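Local coordinates for prohead core protein protease (Enterobacteria phage T4, PDB 5JBL) that acts as a homopentameric serine protease that activates itself by autocatalytic cleavage once the prohead is assembled and then processes many prohead proteins, at residues A133-G138 and K145-I150; K83-Y88 and M122-N127; L102-R107 and G157-G162; V68-R71 and L75-K78. The protein carries 3 engineered substitutions. One frame throughout, in Å; residues are numbered along the deposited sequence.

Overall arrangement
Interaction 3 lies in the active site: it brings together the two catalytic positions, Ala104 and Ala159, both altered in this model. Interaction 4 lies about 17 Å away, centre to centre, with nearest atoms about 5 Å apart, and holds Glu28 of the N-terminal peptide that blocks the catalytic centre. Interactions 1 and 2 pack the two helices on a shared antiparallel sheet, with centres about 24 Å apart and on opposite sides of the chain's centre. Interaction 1 meets interaction 3 where Lys145 CG touches Leu102 CD2 at 3.9 Å, and both border a second subunit. Interaction 2 meets interaction 4 through Lys78 NZ, 3.1 Å from Gly126 O.

Interaction 1 of 4, residues A133-G138 and K145-I150; sequences ARVIEG and KLAANI
Val135 puts both of its methyls into helix 142-151 from the end of strand 128-135, and it buries more surface here than any other residue. Strand and helix segments run nearly perpendicular, at 94°, with their axes 9.7 Å apart. Val135 CG1 stands anti to the backbone N (chi1 176°), which sends it to the first turn of the segment: it meets Leu146 CD2 at 3.9 Å and the CB of Ala147 at 4.0 Å. Val135 CG2 also lies against Leu146 CD2, then reaches on to Ile150 CD1 at 4.2 Å, one turn further along. The two branches therefore straddle the Leu146 methyl.

Ala147, with its short CB, lets the strand come close: its CA is 6.6 Å from that of Val135. The carboxylate end of Glu137 also meets this methyl, with Glu137 OE1 3.7 Å from Ala147 CB. That acid is not paired with the helix segment through this touch; OE1 forms a salt bridge with Arg151, just beyond it. Leu57 of strand 53-65 touches both Glu137 and Ala147.

On another side of the helix, Lys145 NZ bonds Asn149 OD1 at 2.9 Å and also reaches Asp139 of a second subunit, fitting a region known to serve multimerization. No hydrogen bond joins the two segments, so strand and helix are held here by aliphatic packing, with the acid's charge answered at the margin.

Interaction 2 of 4, residues K83-Y88 and M122-N127; sequences KAVKDY and MWWKGN
Tyr88 and Met122 form a Met-aromatic contact where helix 78-93 lies over the antiparallel sheet containing strand 115-125. The sulfur sits at the ring edge, close to the ring plane: Met122 SD is 4.8 Å from the Tyr88 centroid and 74° off the ring normal. The two side chains cross at about a right angle. Tyr88 CG is anti to the backbone N (chi1 178°), which brings the CD1-CE1 edge to the sulfur. Its hydroxyl is hydrogen-bonded to Gly185 N, outside the two segments.

Apolar packing supplies the rest. Val85, one turn before Tyr88, faces the strand, and its CG2 is 4.3 Å from Trp124 CZ2. Trp124 starts out across the contact rather than into it, but the NE1 and CZ2 side of its indole comes back to the valine, which meets it obliquely, while Leu81 and Glu82 of the same helix take up more of the ring. Met122 also touches Val129 of the adjacent strand 128-135 and Leu64 of strand 53-65 beyond it.

On the helix's own surface, Lys83 NZ and Asp87 OD1 make a salt bridge of 3.5 Å, one turn apart, and neither side chain meets the strand segment. No hydrogen bond joins 83-88 to 122-127, though Lys78, earlier in the helix, bonds Gly126 O; the indole nitrogen's nearest neighbour across the contact is a carbon, Val85 CG1, 3.9 Å from Trp124 NE1.

Interaction 3 of 4, residues L102-R107 and G157-G162; sequences LNAPPR and GVASRG. Engineered in segment 102-107: Ala104 (natural residue His). Engineered in segment 157-162: Ala159 (natural residue Ser).
The irregular loop 102-107 runs past strand 157-162 and comes nearest at Ala104 and Ala159, whose CA atoms are 6.7 Å apart. Both alanines are engineered; the natural residues are His at 104 and Ser at 159. The CB atoms of Ala104 and Ala159 face each other at 4.1 Å.

Arg161 buries the most surface. Its chain bends at chi3 (-107°), laying one face of the guanidinium against the Pro105 ring, with Pro105 CD over its centre, 3.6 Å from Arg161 CZ. From the edge of that same group Arg161 NH1 donates to the carbonyl O of Arg107 at 2.9 Å. The bond is straight, 168° at the hydrogen, although it approaches from above the carbonyl plane. Pro106 centres an inverse gamma turn, which Arg107 closes through a weak bond from its N to Pro105 O.

The guanidinium planes of Arg107 and Arg161 stand 78° apart with both NH1 atoms 3.8 Å from each other. They gather round Glu101, whose carboxylate bridges to both; Asp187 holds Arg161 NE.

In the natural sequence the two altered positions form the histidine and serine of a serine protease active site. Ile27 of the N-terminal strand lies on Ala104, in keeping with an N-terminus that blocks the catalytic centre.

Interaction 4 of 4, residues V68-R71 and L75-K78; sequences VVNR and LYPK
The carbonyl O of Val68 is gripped by a water and by Leu75 CA. The water donates to Val68 O at 2.7 Å and in turn accepts from Tyr76 N at 2.6 Å, linking the two backbones; Leu75 CA adds a CA-H...O contact to Val68 O at 3.5 Å. The water also lies in the plane of the Tyr76 ring, at its edge.

Leu75 packs its CB and CG along the Val68 backbone, and its CD1 reaches Val69 CG2 at 4.2 Å. Further along, the Asn70 amide meets the tyrosine: Asn70 ND2 comes to the ring edge, 3.9 Å from Tyr76 CE1, with the amide and ring planes 55° apart. Asn70 CG sits between the backbone N and the carbonyl carbon (chi1 70°), which turns the amide toward the ring, while OD1 is bonded to Arg74 N and so helps fix its rotation.

The two polar ends converge on one carboxylate, ND2 bonding Glu28 OE1 and the tyrosine OH bonding Glu28 OE2. Tyr76 also touches Leu26, so the Leu-X-Glu sequence before the inferred autolysis point is held here. The arrangement is consistent with a protease S1 pocket selecting glutamate.

Interaction 1 of 4, residues A133-G138 and K145-I150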
loop_
_atom_site.group_PDB
_atom_site.type_symbol
_atom_site.label_atom_id
_atom_site.label_comp_id
_atom_site.label_asym_id
_atom_site.label_seq_id
_atom_site.Cartn_x
_atom_site.Cartn_y
_atom_site.Cartn_z
ATOM N N ALA C 133 -23.397 10.295 -6.410
ATOM C CA ALA C 133 -22.166 9.555 -6.600
ATOM C C ALA C 133 -22.170 8.305 -5.732
ATOM O O ALA C 133 -22.530 8.354 -4.558
ATOM C CB ALA C 133 -20.935 10.404 -6.259
ATOM N N ARG C 134 -21.762 7.190 -6.314
ATOM C CA ARG C 134 -21.628 5.938 -5.582
ATOM C C ARG C 134 -20.184 5.771 -5.123
ATOM O O ARG C 134 -19.248 5.995 -5.901
ATOM C CB ARG C 134 -22.051 4.766 -6.470
ATOM C CG ARG C 134 -21.977 3.421 -5.791
ATOM C CD ARG C 134 -22.313 2.296 -6.753
ATOM N NE ARG C 134 -22.227 1.012 -6.065
ATOM C CZ ARG C 134 -23.265 0.323 -5.598
ATOM N NH1 ARG C 134 -24.504 0.778 -5.764
ATOM N NH2 ARG C 134 -23.057 -0.834 -4.962
ATOM N N VAL C 135 -19.998 5.411 -3.856
ATOM C CA VAL C 135 -18.665 5.142 -3.328
ATOM C C VAL C 135 -18.237 3.746 -3.769
ATOM O O VAL C 135 -19.025 2.794 -3.704
ATOM C CB VAL C 135 -18.649 5.281 -1.796
ATOM C CG1 VAL C 135 -17.276 4.904 -1.230
ATOM C CG2 VAL C 135 -18.996 6.691 -1.409
ATOM N N ILE C 136 -17.016 3.628 -4.283
ATOM C CA ILE C 136 -16.510 2.339 -4.754
ATOM C C ILE C 136 -16.100 1.503 -3.543
ATOM O O ILE C 136 -15.275 1.933 -2.742
ATOM C CB ILE C 136 -15.332 2.532 -5.715
ATOM C CG1 ILE C 136 -15.796 3.366 -6.914
ATOM C CG2 ILE C 136 -14.758 1.164 -6.135
ATOM C CD1 ILE C 136 -14.687 3.885 -7.805
ATOM N N GLU C 137 -16.711 0.337 -3.370
ATOM C CA GLU C 137 -16.362 -0.503 -2.233
ATOM C C GLU C 137 -15.813 -1.844 -2.699
ATOM O O GLU C 137 -16.140 -2.314 -3.795
ATOM C CB GLU C 137 -17.560 -0.724 -1.322
ATOM C CG GLU C 137 -18.004 0.556 -0.614
ATOM C CD GLU C 137 -18.963 0.250 0.509
ATOM O OE1 GLU C 137 -18.479 -0.244 1.560
ATOM O OE2 GLU C 137 -20.187 0.446 0.328
ATOM N N GLY C 138 -15.000 -2.464 -1.842
ATOM C CA GLY C 138 -14.382 -3.744 -2.131
ATOM C C GLY C 138 -13.043 -3.668 -2.830
ATOM O O GLY C 138 -12.529 -4.702 -3.269
ATOM N N LYS C 145 -11.427 3.206 1.738
ATOM C CA LYS C 145 -11.012 4.217 2.705
ATOM C C LYS C 145 -12.092 5.275 2.859
ATOM O O LYS C 145 -12.440 5.663 3.984
ATOM C CB LYS C 145 -9.689 4.859 2.268
ATOM C CG LYS C 145 -9.143 5.939 3.210
ATOM C CD LYS C 145 -8.679 5.340 4.504
ATOM C CE LYS C 145 -8.164 6.372 5.479
ATOM N NZ LYS C 145 -8.817 6.097 6.786
ATOM N N LEU C 146 -12.606 5.784 1.736
ATOM C CA LEU C 146 -13.701 6.751 1.792
ATOM C C LEU C 146 -14.912 6.162 2.511
ATOM O O LEU C 146 -15.490 6.798 3.402
ATOM C CB LEU C 146 -14.067 7.193 0.379
ATOM C CG LEU C 146 -15.302 8.083 0.216
ATOM C CD1 LEU C 146 -15.183 9.380 1.025
ATOM C CD2 LEU C 146 -15.437 8.386 -1.260
ATOM N N ALA C 147 -15.299 4.930 2.161
ATOM C CA ALA C 147 -16.468 4.320 2.798
ATOM C C ALA C 147 -16.273 4.187 4.302
ATOM O O ALA C 147 -17.191 4.457 5.090
ATOM C CB ALA C 147 -16.749 2.939 2.174
ATOM N N ALA C 148 -15.078 3.773 4.729
ATOM C CA ALA C 148 -14.858 3.593 6.156
ATOM C C ALA C 148 -14.824 4.926 6.892
ATOM O O ALA C 148 -15.303 5.016 8.031
ATOM C CB ALA C 148 -13.567 2.810 6.394
ATOM N N ASN C 149 -14.212 5.954 6.291
ATOM C CA ASN C 149 -14.258 7.284 6.891
ATOM C C ASN C 149 -15.701 7.727 7.084
ATOM O O ASN C 149 -16.076 8.248 8.142
ATOM C CB ASN C 149 -13.543 8.316 6.006
ATOM C CG ASN C 149 -12.021 8.208 6.019
ATOM O OD1 ASN C 149 -11.429 7.291 6.593
ATOM N ND2 ASN C 149 -11.374 9.179 5.361
ATOM N N ILE C 150 -16.517 7.566 6.041
ATOM C CA ILE C 150 -17.923 7.957 6.115
ATOM C C ILE C 150 -18.655 7.151 7.181
ATOM O O ILE C 150 -19.451 7.700 7.953
ATOM C CB ILE C 150 -18.592 7.800 4.732
ATOM C CG1 ILE C 150 -18.122 8.902 3.783
ATOM C CG2 ILE C 150 -20.085 7.830 4.855
ATOM C CD1 ILE C 150 -18.506 8.649 2.304
#

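Interaction 2 of 4, residues K83-Y88 and M122-N127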
loop_
_atom_site.group_PDB
_atom_site.type_symbol
_atom_site.label_atom_id
_atom_site.label_comp_id
_atom_site.label_asym_id
_atom_site.label_seq_id
_atom_site.Cartn_x
_atom_site.Cartn_y
_atom_site.Cartn_z
ATOM N N LYS C 83 -22.877 24.423 -20.366
ATOM C CA LYS C 83 -22.220 23.775 -21.489
ATOM C C LYS C 83 -21.213 22.738 -21.008
ATOM O O LYS C 83 -21.147 21.628 -21.549
ATOM C CB LYS C 83 -21.544 24.847 -22.352
ATOM C CG LYS C 83 -20.679 24.340 -23.475
ATOM C CD LYS C 83 -21.498 23.567 -24.481
ATOM C CE LYS C 83 -20.640 23.059 -25.623
ATOM N NZ LYS C 83 -21.385 22.098 -26.488
ATOM N N ALA C 84 -20.429 23.077 -19.981
ATOM C CA ALA C 84 -19.418 22.159 -19.468
ATOM C C ALA C 84 -20.049 20.931 -18.829
ATOM O O ALA C 84 -19.518 19.818 -18.954
ATOM C CB ALA C 84 -18.519 22.889 -18.461
ATOM N N VAL C 85 -21.163 21.118 -18.115
ATOM C CA VAL C 85 -21.830 19.994 -17.466
ATOM C C VAL C 85 -22.483 19.082 -18.505
ATOM O O VAL C 85 -22.390 17.849 -18.420
ATOM C CB VAL C 85 -22.841 20.527 -16.433
ATOM C CG1 VAL C 85 -23.835 19.457 -16.064
ATOM C CG2 VAL C 85 -22.089 21.000 -15.174
ATOM N N LYS C 86 -23.107 19.669 -19.528
ATOM C CA LYS C 86 -23.707 18.857 -20.588
ATOM C C LYS C 86 -22.662 17.979 -21.269
ATOM O O LYS C 86 -22.882 16.785 -21.486
ATOM C CB LYS C 86 -24.392 19.761 -21.614
ATOM C CG LYS C 86 -24.944 19.028 -22.830
ATOM C CD LYS C 86 -26.109 19.793 -23.450
ATOM C CE LYS C 86 -27.314 19.841 -22.515
ATOM N NZ LYS C 86 -28.446 20.603 -23.110
ATOM N N ASP C 87 -21.506 18.553 -21.601
ATOM C CA ASP C 87 -20.462 17.770 -22.251
ATOM C C ASP C 87 -19.922 16.694 -21.323
ATOM O O ASP C 87 -19.637 15.574 -21.758
ATOM C CB ASP C 87 -19.334 18.694 -22.714
ATOM C CG ASP C 87 -19.717 19.529 -23.935
ATOM O OD1 ASP C 87 -20.718 19.185 -24.613
ATOM O OD2 ASP C 87 -19.012 20.530 -24.216
ATOM N N TYR C 88 -19.772 17.017 -20.040
ATOM C CA TYR C 88 -19.281 16.039 -19.083
ATOM C C TYR C 88 -20.285 14.907 -18.888
ATOM O O TYR C 88 -19.893 13.734 -18.764
ATOM C CB TYR C 88 -18.967 16.749 -17.766
ATOM C CG TYR C 88 -18.498 15.844 -16.657
ATOM C CD1 TYR C 88 -19.391 15.375 -15.700
ATOM C CD2 TYR C 88 -17.170 15.453 -16.568
ATOM C CE1 TYR C 88 -18.967 14.536 -14.670
ATOM C CE2 TYR C 88 -16.743 14.629 -15.546
ATOM C CZ TYR C 88 -17.650 14.178 -14.593
ATOM O OH TYR C 88 -17.218 13.369 -13.545
ATOM N N MET C 122 -26.310 13.634 -12.804
ATOM C CA MET C 122 -26.167 15.041 -12.448
ATOM C C MET C 122 -27.372 15.770 -12.999
ATOM O O MET C 122 -27.905 15.385 -14.037
ATOM C CB MET C 122 -24.875 15.686 -12.990
ATOM C CG MET C 122 -23.603 15.134 -12.369
ATOM S SD MET C 122 -22.087 15.806 -13.077
ATOM C CE MET C 122 -22.033 17.413 -12.320
ATOM N N TRP C 123 -27.817 16.804 -12.289
ATOM C CA TRP C 123 -28.968 17.561 -12.760
ATOM C C TRP C 123 -28.896 18.965 -12.180
ATOM O O TRP C 123 -28.160 19.220 -11.224
ATOM C CB TRP C 123 -30.288 16.857 -12.396
ATOM C CG TRP C 123 -30.543 16.683 -10.910
ATOM C CD1 TRP C 123 -31.316 17.479 -10.116
ATOM C CD2 TRP C 123 -30.049 15.632 -10.063
ATOM N NE1 TRP C 123 -31.320 17.001 -8.826
ATOM C CE2 TRP C 123 -30.550 15.872 -8.765
ATOM C CE3 TRP C 123 -29.230 14.519 -10.274
ATOM C CZ2 TRP C 123 -30.261 15.040 -7.685
ATOM C CZ3 TRP C 123 -28.928 13.698 -9.196
ATOM C CH2 TRP C 123 -29.440 13.964 -7.916
ATOM N N TRP C 124 -29.636 19.881 -12.800
ATOM C CA TRP C 124 -29.667 21.280 -12.383
ATOM C C TRP C 124 -30.873 21.562 -11.487
ATOM O O TRP C 124 -31.956 21.009 -11.682
ATOM C CB TRP C 124 -29.698 22.220 -13.595
ATOM C CG TRP C 124 -28.372 22.384 -14.308
ATOM C CD1 TRP C 124 -27.891 21.613 -15.328
ATOM C CD2 TRP C 124 -27.369 23.396 -14.067
ATOM N NE1 TRP C 124 -26.653 22.074 -15.738
ATOM C CE2 TRP C 124 -26.309 23.163 -14.978
ATOM C CE3 TRP C 124 -27.258 24.459 -13.163
ATOM C CZ2 TRP C 124 -25.163 23.955 -15.015
ATOM C CZ3 TRP C 124 -26.119 25.255 -13.208
ATOM C CH2 TRP C 124 -25.086 24.998 -14.128
ATOM N N LYS C 125 -30.674 22.425 -10.500
ATOM C CA LYS C 125 -31.765 22.938 -9.675
ATOM C C LYS C 125 -31.452 24.417 -9.449
ATOM O O LYS C 125 -30.653 24.760 -8.572
ATOM C CB LYS C 125 -31.885 22.163 -8.367
ATOM C CG LYS C 125 -32.772 22.807 -7.309
ATOM C CD LYS C 125 -34.219 22.379 -7.439
ATOM C CE LYS C 125 -34.400 20.921 -7.043
ATOM N NZ LYS C 125 -35.830 20.520 -7.097
ATOM N N GLY C 126 -32.057 25.283 -10.257
ATOM C CA GLY C 126 -31.676 26.692 -10.222
ATOM C C GLY C 126 -30.252 26.871 -10.724
ATOM O O GLY C 126 -29.888 26.407 -11.814
ATOM N N ASN C 127 -29.419 27.528 -9.915
ATOM C CA ASN C 127 -28.026 27.760 -10.272
ATOM C C ASN C 127 -27.089 26.697 -9.724
ATOM O O ASN C 127 -25.866 26.843 -9.859
ATOM C CB ASN C 127 -27.583 29.145 -9.782
ATOM C CG ASN C 127 -28.230 30.272 -10.571
ATOM O OD1 ASN C 127 -28.490 30.133 -11.764
ATOM N ND2 ASN C 127 -28.528 31.379 -9.898
#

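Interaction 3 of 4, residues L102-R107 and G157-G162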
loop_
_atom_site.group_PDB
_atom_site.type_symbol
_atom_site.label_atom_id
_atom_site.label_comp_id
_atom_site.label_asym_id
_atom_site.label_seq_id
_atom_site.Cartn_x
_atom_site.Cartn_y
_atom_site.Cartn_z
ATOM N N LEU C 102 -10.113 10.392 -3.964
ATOM C CA LEU C 102 -10.074 10.909 -2.603
ATOM C C LEU C 102 -8.845 11.806 -2.525
ATOM O O LEU C 102 -7.732 11.333 -2.766
ATOM C CB LEU C 102 -10.002 9.765 -1.588
ATOM C CG LEU C 102 -9.866 10.098 -0.093
ATOM C CD1 LEU C 102 -11.003 11.003 0.342
ATOM C CD2 LEU C 102 -9.892 8.808 0.717
ATOM N N ASN C 103 -9.067 13.102 -2.239
ATOM C CA ASN C 103 -8.131 14.218 -2.445
ATOM C C ASN C 103 -8.134 14.643 -3.904
ATOM O O ASN C 103 -8.147 13.789 -4.798
ATOM C CB ASN C 103 -6.693 13.867 -2.033
ATOM C CG ASN C 103 -6.562 13.625 -0.554
ATOM O OD1 ASN C 103 -7.226 14.280 0.247
ATOM N ND2 ASN C 103 -5.711 12.670 -0.178
ATOM N N ALA C 104 -8.103 15.954 -4.160
ATOM C CA ALA C 104 -8.067 16.447 -5.529
ATOM C C ALA C 104 -6.608 16.650 -5.924
ATOM O O ALA C 104 -5.967 17.587 -5.431
ATOM C CB ALA C 104 -8.854 17.742 -5.664
ATOM N N PRO C 105 -6.054 15.823 -6.799
ATOM C CA PRO C 105 -4.642 15.942 -7.157
ATOM C C PRO C 105 -4.441 17.011 -8.218
ATOM O O PRO C 105 -5.397 17.418 -8.900
ATOM C CB PRO C 105 -4.317 14.545 -7.702
ATOM C CG PRO C 105 -5.603 14.117 -8.351
ATOM C CD PRO C 105 -6.711 14.685 -7.472
ATOM N N PRO C 106 -3.207 17.501 -8.394
ATOM C CA PRO C 106 -2.968 18.558 -9.389
ATOM C C PRO C 106 -2.858 18.022 -10.814
ATOM O O PRO C 106 -1.842 18.165 -11.490
ATOM C CB PRO C 106 -1.660 19.181 -8.888
ATOM C CG PRO C 106 -0.916 18.010 -8.319
ATOM C CD PRO C 106 -1.967 17.126 -7.683
ATOM N N ARG C 107 -3.897 17.335 -11.266
ATOM C CA ARG C 107 -3.924 16.861 -12.640
ATOM C C ARG C 107 -5.372 16.884 -13.092
ATOM O O ARG C 107 -6.291 16.915 -12.272
ATOM C CB ARG C 107 -3.263 15.487 -12.801
ATOM C CG ARG C 107 -3.567 14.507 -11.725
ATOM C CD ARG C 107 -2.771 13.195 -11.882
ATOM N NE ARG C 107 -2.902 12.426 -10.646
ATOM C CZ ARG C 107 -4.015 11.801 -10.278
ATOM N NH1 ARG C 107 -5.092 11.852 -11.064
ATOM N NH2 ARG C 107 -4.062 11.149 -9.114
ATOM N N GLY C 157 -16.265 16.873 1.997
ATOM C CA GLY C 157 -16.481 17.910 1.009
ATOM C C GLY C 157 -16.272 17.341 -0.378
ATOM O O GLY C 157 -15.785 16.211 -0.553
ATOM N N VAL C 158 -16.668 18.112 -1.389
ATOM C CA VAL C 158 -16.420 17.695 -2.761
ATOM C C VAL C 158 -15.631 18.788 -3.467
ATOM O O VAL C 158 -15.699 19.972 -3.124
ATOM C CB VAL C 158 -17.703 17.344 -3.550
ATOM C CG1 VAL C 158 -18.359 16.114 -2.951
ATOM C CG2 VAL C 158 -18.679 18.551 -3.608
ATOM N N ALA C 159 -14.855 18.365 -4.455
ATOM C CA ALA C 159 -14.102 19.275 -5.300
ATOM C C ALA C 159 -14.299 18.860 -6.743
ATOM O O ALA C 159 -14.440 17.667 -7.038
ATOM C CB ALA C 159 -12.589 19.250 -4.972
ATOM N N SER C 160 -14.273 19.843 -7.641
ATOM C CA SER C 160 -14.297 19.572 -9.072
ATOM C C SER C 160 -12.956 19.966 -9.670
ATOM O O SER C 160 -12.212 20.759 -9.088
ATOM C CB SER C 160 -15.445 20.326 -9.775
ATOM O OG SER C 160 -15.323 21.741 -9.616
ATOM N N ARG C 161 -12.643 19.370 -10.823
ATOM C CA ARG C 161 -11.457 19.689 -11.609
ATOM C C ARG C 161 -11.852 20.066 -13.033
ATOM O O ARG C 161 -12.760 19.470 -13.619
ATOM C CB ARG C 161 -10.473 18.508 -11.648
ATOM C CG ARG C 161 -9.875 18.120 -10.310
ATOM C CD ARG C 161 -8.805 17.058 -10.498
ATOM N NE ARG C 161 -9.256 15.751 -10.054
ATOM C CZ ARG C 161 -8.708 14.601 -10.418
ATOM N NH1 ARG C 161 -7.687 14.582 -11.268
ATOM N NH2 ARG C 161 -9.192 13.467 -9.931
ATOM N N GLY C 162 -11.165 21.047 -13.604
ATOM C CA GLY C 162 -11.476 21.399 -14.972
ATOM C C GLY C 162 -10.340 22.189 -15.577
ATOM O O GLY C 162 -9.338 22.476 -14.918
#

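Interaction 4 of 4, residues V68-R71 and L75-K78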
loop_
_atom_site.group_PDB
_atom_site.type_symbol
_atom_site.label_atom_id
_atom_site.label_comp_id
_atom_site.label_asym_id
_atom_site.label_seq_id
_atom_site.Cartn_x
_atom_site.Cartn_y
_atom_site.Cartn_z
ATOM N N VAL C 68 -22.164 32.258 -8.444
ATOM C CA VAL C 68 -21.784 32.658 -7.096
ATOM C C VAL C 68 -20.266 32.708 -7.007
ATOM O O VAL C 68 -19.561 31.940 -7.667
ATOM C CB VAL C 68 -22.368 31.717 -6.023
ATOM C CG1 VAL C 68 -23.878 31.850 -5.972
ATOM C CG2 VAL C 68 -21.976 30.293 -6.294
ATOM N N VAL C 69 -19.760 33.647 -6.211
ATOM C CA VAL C 69 -18.332 33.685 -5.915
ATOM C C VAL C 69 -18.012 32.557 -4.942
ATOM O O VAL C 69 -18.512 32.540 -3.810
ATOM C CB VAL C 69 -17.930 35.053 -5.346
ATOM C CG1 VAL C 69 -16.429 35.091 -5.034
ATOM C CG2 VAL C 69 -18.304 36.148 -6.322
ATOM N N ASN C 70 -17.192 31.597 -5.381
ATOM C CA ASN C 70 -16.936 30.408 -4.579
ATOM C C ASN C 70 -15.747 30.646 -3.646
ATOM O O ASN C 70 -15.219 31.758 -3.540
ATOM C CB ASN C 70 -16.750 29.167 -5.465
ATOM C CG ASN C 70 -15.450 29.166 -6.281
ATOM O OD1 ASN C 70 -14.545 29.969 -6.069
ATOM N ND2 ASN C 70 -15.358 28.216 -7.209
ATOM N N ARG C 71 -15.302 29.586 -2.970
ATOM C CA ARG C 71 -14.242 29.737 -1.975
ATOM C C ARG C 71 -12.923 30.177 -2.597
ATOM O O ARG C 71 -12.135 30.864 -1.940
ATOM C CB ARG C 71 -14.043 28.428 -1.213
ATOM C CG ARG C 71 -15.249 27.945 -0.427
ATOM C CD ARG C 71 -15.040 26.503 0.040
ATOM N NE ARG C 71 -16.131 26.018 0.882
ATOM C CZ ARG C 71 -16.100 24.874 1.558
ATOM N NH1 ARG C 71 -15.029 24.091 1.490
ATOM N NH2 ARG C 71 -17.136 24.512 2.305
ATOM N N LEU C 75 -16.086 32.822 -10.072
ATOM C CA LEU C 75 -17.495 32.727 -10.411
ATOM C C LEU C 75 -17.617 32.019 -11.750
ATOM O O LEU C 75 -16.955 32.409 -12.721
ATOM C CB LEU C 75 -18.137 34.122 -10.475
ATOM C CG LEU C 75 -19.644 34.218 -10.753
ATOM C CD1 LEU C 75 -20.217 35.431 -10.048
ATOM C CD2 LEU C 75 -19.955 34.303 -12.244
ATOM N N TYR C 76 -18.487 30.997 -11.807
ATOM C CA TYR C 76 -18.760 30.289 -13.048
ATOM C C TYR C 76 -20.063 30.809 -13.641
ATOM O O TYR C 76 -21.129 30.559 -13.066
ATOM C CB TYR C 76 -18.852 28.781 -12.800
ATOM C CG TYR C 76 -17.522 28.120 -12.538
ATOM C CD1 TYR C 76 -16.834 28.341 -11.351
ATOM C CD2 TYR C 76 -16.952 27.280 -13.483
ATOM C CE1 TYR C 76 -15.604 27.749 -11.117
ATOM C CE2 TYR C 76 -15.742 26.685 -13.260
ATOM C CZ TYR C 76 -15.074 26.913 -12.081
ATOM O OH TYR C 76 -13.860 26.302 -11.901
ATOM N N PRO C 77 -20.045 31.530 -14.762
ATOM C CA PRO C 77 -21.310 31.989 -15.362
ATOM C C PRO C 77 -22.189 30.813 -15.770
ATOM O O PRO C 77 -21.695 29.755 -16.175
ATOM C CB PRO C 77 -20.851 32.806 -16.580
ATOM C CG PRO C 77 -19.441 33.258 -16.226
ATOM C CD PRO C 77 -18.864 32.091 -15.446
ATOM N N LYS C 78 -23.514 31.008 -15.674
ATOM C CA LYS C 78 -24.421 29.866 -15.809
ATOM C C LYS C 78 -24.334 29.225 -17.191
ATOM O O LYS C 78 -24.309 27.992 -17.310
ATOM C CB LYS C 78 -25.865 30.267 -15.515
ATOM C CG LYS C 78 -26.760 29.028 -15.474
ATOM C CD LYS C 78 -28.117 29.262 -14.854
ATOM C CE LYS C 78 -28.840 27.940 -14.643
ATOM N NZ LYS C 78 -30.284 28.150 -14.353
HETATM O O HOH W 1 -19.872 30.238 -9.711
#